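PDB 3GYD: cyclic nucleotide-binding domain from Methylobacillus flagellatus KT, which binds 3',5'-cyclic AMP and may be connected with voltage-gated potassium channel activity. Local coordinates for residues Asn52-Tyr57 / Pro153-Lys158; Ile40-Lys43 / Asp49-Asn52. All blocks are in the same frame, centred on the assembly; numbering follows the deposited sequence. Where two conformers were deposited one is given.

Interaction 1: Asn52-Tyr57 / Pro153-Lys158; sequences NEEVRY and PKLGNK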
# COMPACT_ATOMS: atom_id res chain seq x y z
N ASN B 52 23.14 1.56 -8.15
CA ASN B 52 23.15 1.23 -9.57
C ASN B 52 23.15 -0.27 -9.74
O ASN B 52 22.45 -0.79 -10.58
CB ASN B 52 24.39 1.74 -10.28
CG ASN B 52 24.37 3.22 -10.47
OD1 ASN B 52 23.37 3.88 -10.24
ND2 ASN B 52 25.51 3.76 -10.84
N GLU B 53 23.96 -0.94 -8.94
CA GLU B 53 24.07 -2.39 -9.01
C GLU B 53 22.76 -3.08 -8.63
O GLU B 53 22.38 -4.09 -9.22
CB GLU B 53 25.20 -2.88 -8.08
CG GLU B 53 26.61 -2.40 -8.47
CD GLU B 53 26.93 -0.95 -8.08
OE1 GLU B 53 26.12 -0.26 -7.40
OE2 GLU B 53 28.03 -0.48 -8.46
N GLU B 54 22.09 -2.55 -7.61
CA GLU B 54 20.78 -3.07 -7.21
C GLU B 54 19.76 -2.91 -8.34
O GLU B 54 19.02 -3.85 -8.65
CB GLU B 54 20.28 -2.38 -5.94
CG GLU B 54 20.83 -3.02 -4.66
CD GLU B 54 20.49 -2.23 -3.40
OE1 GLU B 54 20.46 -0.99 -3.44
OE2 GLU B 54 20.28 -2.87 -2.35
N VAL B 55 19.75 -1.76 -8.99
CA VAL B 55 18.86 -1.53 -10.14
C VAL B 55 19.16 -2.41 -11.35
O VAL B 55 18.23 -2.96 -11.94
CB VAL B 55 18.74 -0.02 -10.44
CG1 VAL B 55 17.82 0.24 -11.65
CG2 VAL B 55 18.22 0.65 -9.20
N ARG B 56 20.43 -2.65 -11.65
CA ARG B 56 20.76 -3.57 -12.74
C ARG B 56 20.26 -4.96 -12.44
O ARG B 56 19.77 -5.65 -13.33
CB ARG B 56 22.26 -3.60 -13.00
CG ARG B 56 22.73 -2.33 -13.56
CD ARG B 56 23.64 -2.52 -14.73
NE ARG B 56 24.01 -1.20 -15.24
CZ ARG B 56 23.51 -0.65 -16.35
NH1 ARG B 56 22.68 -1.32 -17.15
NH2 ARG B 56 23.95 0.57 -16.70
N TYR B 57 20.34 -5.36 -11.17
CA TYR B 57 19.89 -6.69 -10.79
C TYR B 57 18.35 -6.74 -10.94
O TYR B 57 17.76 -7.68 -11.51
CB TYR B 57 20.36 -7.00 -9.35
CG TYR B 57 19.91 -8.33 -8.90
CD1 TYR B 57 20.64 -9.47 -9.24
CD2 TYR B 57 18.76 -8.48 -8.15
CE1 TYR B 57 20.22 -10.70 -8.88
CE2 TYR B 57 18.33 -9.73 -7.77
CZ TYR B 57 19.09 -10.84 -8.13
OH TYR B 57 18.65 -12.09 -7.77
N PRO B 153 16.62 -10.53 -0.12
CA PRO B 153 15.53 -9.93 0.68
C PRO B 153 15.68 -8.47 1.03
O PRO B 153 14.67 -7.83 1.21
CB PRO B 153 15.52 -10.75 1.95
CG PRO B 153 16.85 -11.42 2.00
CD PRO B 153 17.28 -11.64 0.59
N LYS B 154 16.89 -7.95 1.15
CA LYS B 154 17.06 -6.54 1.52
C LYS B 154 16.69 -5.62 0.35
O LYS B 154 15.94 -4.63 0.52
CB LYS B 154 18.47 -6.28 2.00
CG LYS B 154 18.80 -7.03 3.26
CD LYS B 154 20.20 -6.77 3.73
CE LYS B 154 20.42 -7.42 5.10
N LEU B 155 17.15 -5.98 -0.84
CA LEU B 155 16.63 -5.34 -2.06
C LEU B 155 15.11 -5.46 -2.14
O LEU B 155 14.41 -4.48 -2.42
CB LEU B 155 17.31 -5.94 -3.30
CG LEU B 155 16.87 -5.38 -4.66
CD1 LEU B 155 16.92 -3.85 -4.66
CD2 LEU B 155 17.80 -5.99 -5.70
N GLY B 156 14.60 -6.65 -1.86
CA GLY B 156 13.15 -6.91 -1.81
C GLY B 156 12.43 -5.91 -0.90
O GLY B 156 11.38 -5.35 -1.29
N ASN B 157 12.99 -5.63 0.25
CA ASN B 157 12.33 -4.69 1.13
C ASN B 157 12.38 -3.25 0.62
O ASN B 157 11.46 -2.48 0.88
CB ASN B 157 12.86 -4.84 2.55
CG ASN B 157 12.39 -6.13 3.20
OD1 ASN B 157 11.32 -6.64 2.90
ND2 ASN B 157 13.19 -6.64 4.13
N LYS B 158 13.42 -2.88 -0.13
CA LYS B 158 13.42 -1.58 -0.82
C LYS B 158 12.29 -1.50 -1.85
O LYS B 158 11.55 -0.49 -1.89
CB LYS B 158 14.77 -1.27 -1.49
CG LYS B 158 15.89 -0.98 -0.54
CD LYS B 158 17.23 -0.78 -1.30
CE LYS B 158 18.40 -0.84 -0.36
NZ LYS B 158 19.58 -0.15 -0.91

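Interaction 2: Ile40-Lys43 / Asp49-Asn52; sequences IVNK and DFSN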
# COMPACT_ATOMS: atom_id res chain seq x y z
N ILE B 40 12.59 5.85 -11.24
CA ILE B 40 11.31 5.45 -10.66
C ILE B 40 11.54 4.94 -9.23
O ILE B 40 10.89 5.40 -8.29
CB ILE B 40 10.62 4.38 -11.51
CG1 ILE B 40 10.10 5.03 -12.81
CG2 ILE B 40 9.51 3.68 -10.72
CD1 ILE B 40 9.63 4.02 -13.87
N VAL B 41 12.47 4.01 -9.08
CA VAL B 41 12.64 3.36 -7.78
C VAL B 41 13.28 4.31 -6.76
O VAL B 41 12.96 4.23 -5.57
CB VAL B 41 13.39 2.03 -7.85
CG1 VAL B 41 12.62 1.00 -8.80
CG2 VAL B 41 14.82 2.20 -8.28
N ASN B 42 14.12 5.23 -7.22
CA ASN B 42 14.76 6.15 -6.28
C ASN B 42 13.92 7.34 -5.84
O ASN B 42 14.39 8.19 -5.13
CB ASN B 42 16.18 6.52 -6.71
CG ASN B 42 17.19 5.46 -6.29
OD1 ASN B 42 16.97 4.74 -5.32
ND2 ASN B 42 18.32 5.41 -6.98
N LYS B 43 12.65 7.36 -6.21
CA LYS B 43 11.64 8.16 -5.50
C LYS B 43 11.37 7.66 -4.07
O LYS B 43 10.69 8.32 -3.29
CB LYS B 43 10.31 8.14 -6.25
CG LYS B 43 10.35 8.65 -7.71
CD LYS B 43 10.96 10.01 -7.86
CE LYS B 43 10.46 10.59 -9.17
NZ LYS B 43 11.11 11.85 -9.56
N ASP B 49 18.36 4.65 -0.64
CA ASP B 49 18.17 4.54 -2.09
C ASP B 49 18.62 3.18 -2.59
O ASP B 49 19.28 2.41 -1.88
CB ASP B 49 18.94 5.65 -2.86
CG ASP B 49 18.14 6.99 -3.02
OD1 ASP B 49 16.97 7.15 -2.57
OD2 ASP B 49 18.70 7.92 -3.65
N PHE B 50 18.23 2.88 -3.82
CA PHE B 50 18.75 1.75 -4.56
C PHE B 50 20.08 2.13 -5.21
O PHE B 50 20.19 3.22 -5.81
CB PHE B 50 17.79 1.38 -5.69
CG PHE B 50 16.43 0.87 -5.24
CD1 PHE B 50 15.47 1.73 -4.75
CD2 PHE B 50 16.08 -0.47 -5.44
CE1 PHE B 50 14.20 1.28 -4.39
CE2 PHE B 50 14.81 -0.93 -5.11
CZ PHE B 50 13.87 -0.07 -4.56
N SER B 51 21.06 1.23 -5.16
CA SER B 51 22.35 1.42 -5.83
C SER B 51 22.20 1.07 -7.33
O SER B 51 21.25 0.36 -7.73
CB SER B 51 23.42 0.55 -5.17
OG SER B 51 23.22 -0.80 -5.54
N ASN B 52 23.14 1.56 -8.15
CA ASN B 52 23.15 1.23 -9.57
C ASN B 52 23.15 -0.27 -9.74
O ASN B 52 22.45 -0.79 -10.58
CB ASN B 52 24.39 1.74 -10.28
CG ASN B 52 24.37 3.22 -10.47
OD1 ASN B 52 23.37 3.88 -10.24
ND2 ASN B 52 25.51 3.76 -10.84

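Interaction 1: Asn52-Tyr57 / Pro153-Lys158
Glu54 and Lys158 form the polar half of this contact, and Leu155, set against Glu54 and Tyr57, the apolar half. The two helices run nearly perpendicular, at 89°, with axes 11.4 Å apart at closest approach; at that spacing side chains rather than backbones bridge most of the gap. Glu54 CG lies beside its own backbone N, anti to the carbonyl carbon (chi1 -84°), and the chain then runs extended toward helix 153-178. Lys158 is likewise extended and crosses the glutamate at about a right angle, bringing its ammonium to the carboxylate. NZ is 2.8 Å from Glu54 OE1, which it meets on the syn lone pair, and 3.2 Å from Glu54 OE2 in a weak second bond, making a lopsided, forked salt bridge. OE1 also accepts from Ser51 N, while Ser51 OG, at the N-cap, in turn reaches Glu54 N at 2.9 Å; the reciprocal pair is a capping box whose glutamate serves the interhelical salt bridge too. Lys158 NZ has a further acceptor in Asp49 O. This shared arrangement would probably favour the charged forms of both groups.

With CG anti to the backbone N (chi1 180°), Leu155 projects at helix 52-60, and its two methyls part there: CD1 packs along the aliphatic part of Glu54, 3.9 Å from Glu54 CB, and CD2 approaches Tyr57 CD2 obliquely at 3.6 Å. The tyrosine hydroxyl is directed away from this pair, to a hydrogen bond with Tyr61 OH. Leu148 of helix 142-151 touches both Leu155 and Tyr57. The arrangement belongs to the helical subdomain of the cyclic nucleotide-binding fold, where helices preceding the beta-roll pack against the C-terminal helices that follow it.

Interaction 2: Ile40-Lys43 / Asp49-Asn52
Asn42 grips Phe50 by both backbone polar groups, closing the loop of a helix-loop-helix unit that is consistent with the N3A motif of cyclic nucleotide-binding domains. Its OD1 accepts from Phe50 N at 2.7 Å, with the donor in the carbonyl plane on a lone pair. Its ND2 returns a bond of 3.1 Å to Phe50 O, nearly straight (165° at the hydrogen), with the acceptor almost exactly in the amide plane. Two bonds to one residue fix the rotation of the amide; an aspartate here would probably leave Phe50 O without its donor and bring a second carboxylate close to Asp49.

The buried side is apolar. Phe50 CG is anti to its own carbonyl carbon (chi1 -65°), which swings the ring under buried Val41: the valine CB stands 3.8 Å from the ring centroid, over one face, in a CH-pi contact, and CG2 covers the CD1 side. Val55, Leu155 and Val159 also pack on Phe50, so the buried ring joins three helices.

The solvent side is held less fully: exposed Asp49 only stacks its carboxylate against the Asn42 amide, the planes 24° apart, with Asp49 CB 3.3 Å from Asn42 OD1 and without a hydrogen bond between them. That same OD1 also lies at the edge of the Phe50 ring, in its plane, 3.4 Å from CD1.

In the fold
The centres of the two contacts are about 8 Å apart, on the same side of the chain's centre, and both contain Asn52, the first residue of helix 52-60. Interaction 2 is local, joining the end of helix 34-41 to the loop that follows it; interaction 1 then ties helix 52-60 to helix 153-178, across a sequence gap that holds most of the beta strands. Phe50 couples them, with CZ 3.4 Å from Lys158 CB and CD2 3.6 Å from Leu155 CD1. Together they form one helical cluster, away from the cyclic AMP site. In relatives the corresponding helices shift on nucleotide binding; the shared Phe50 packing is consistent with their moving together here, though one structure cannot show it.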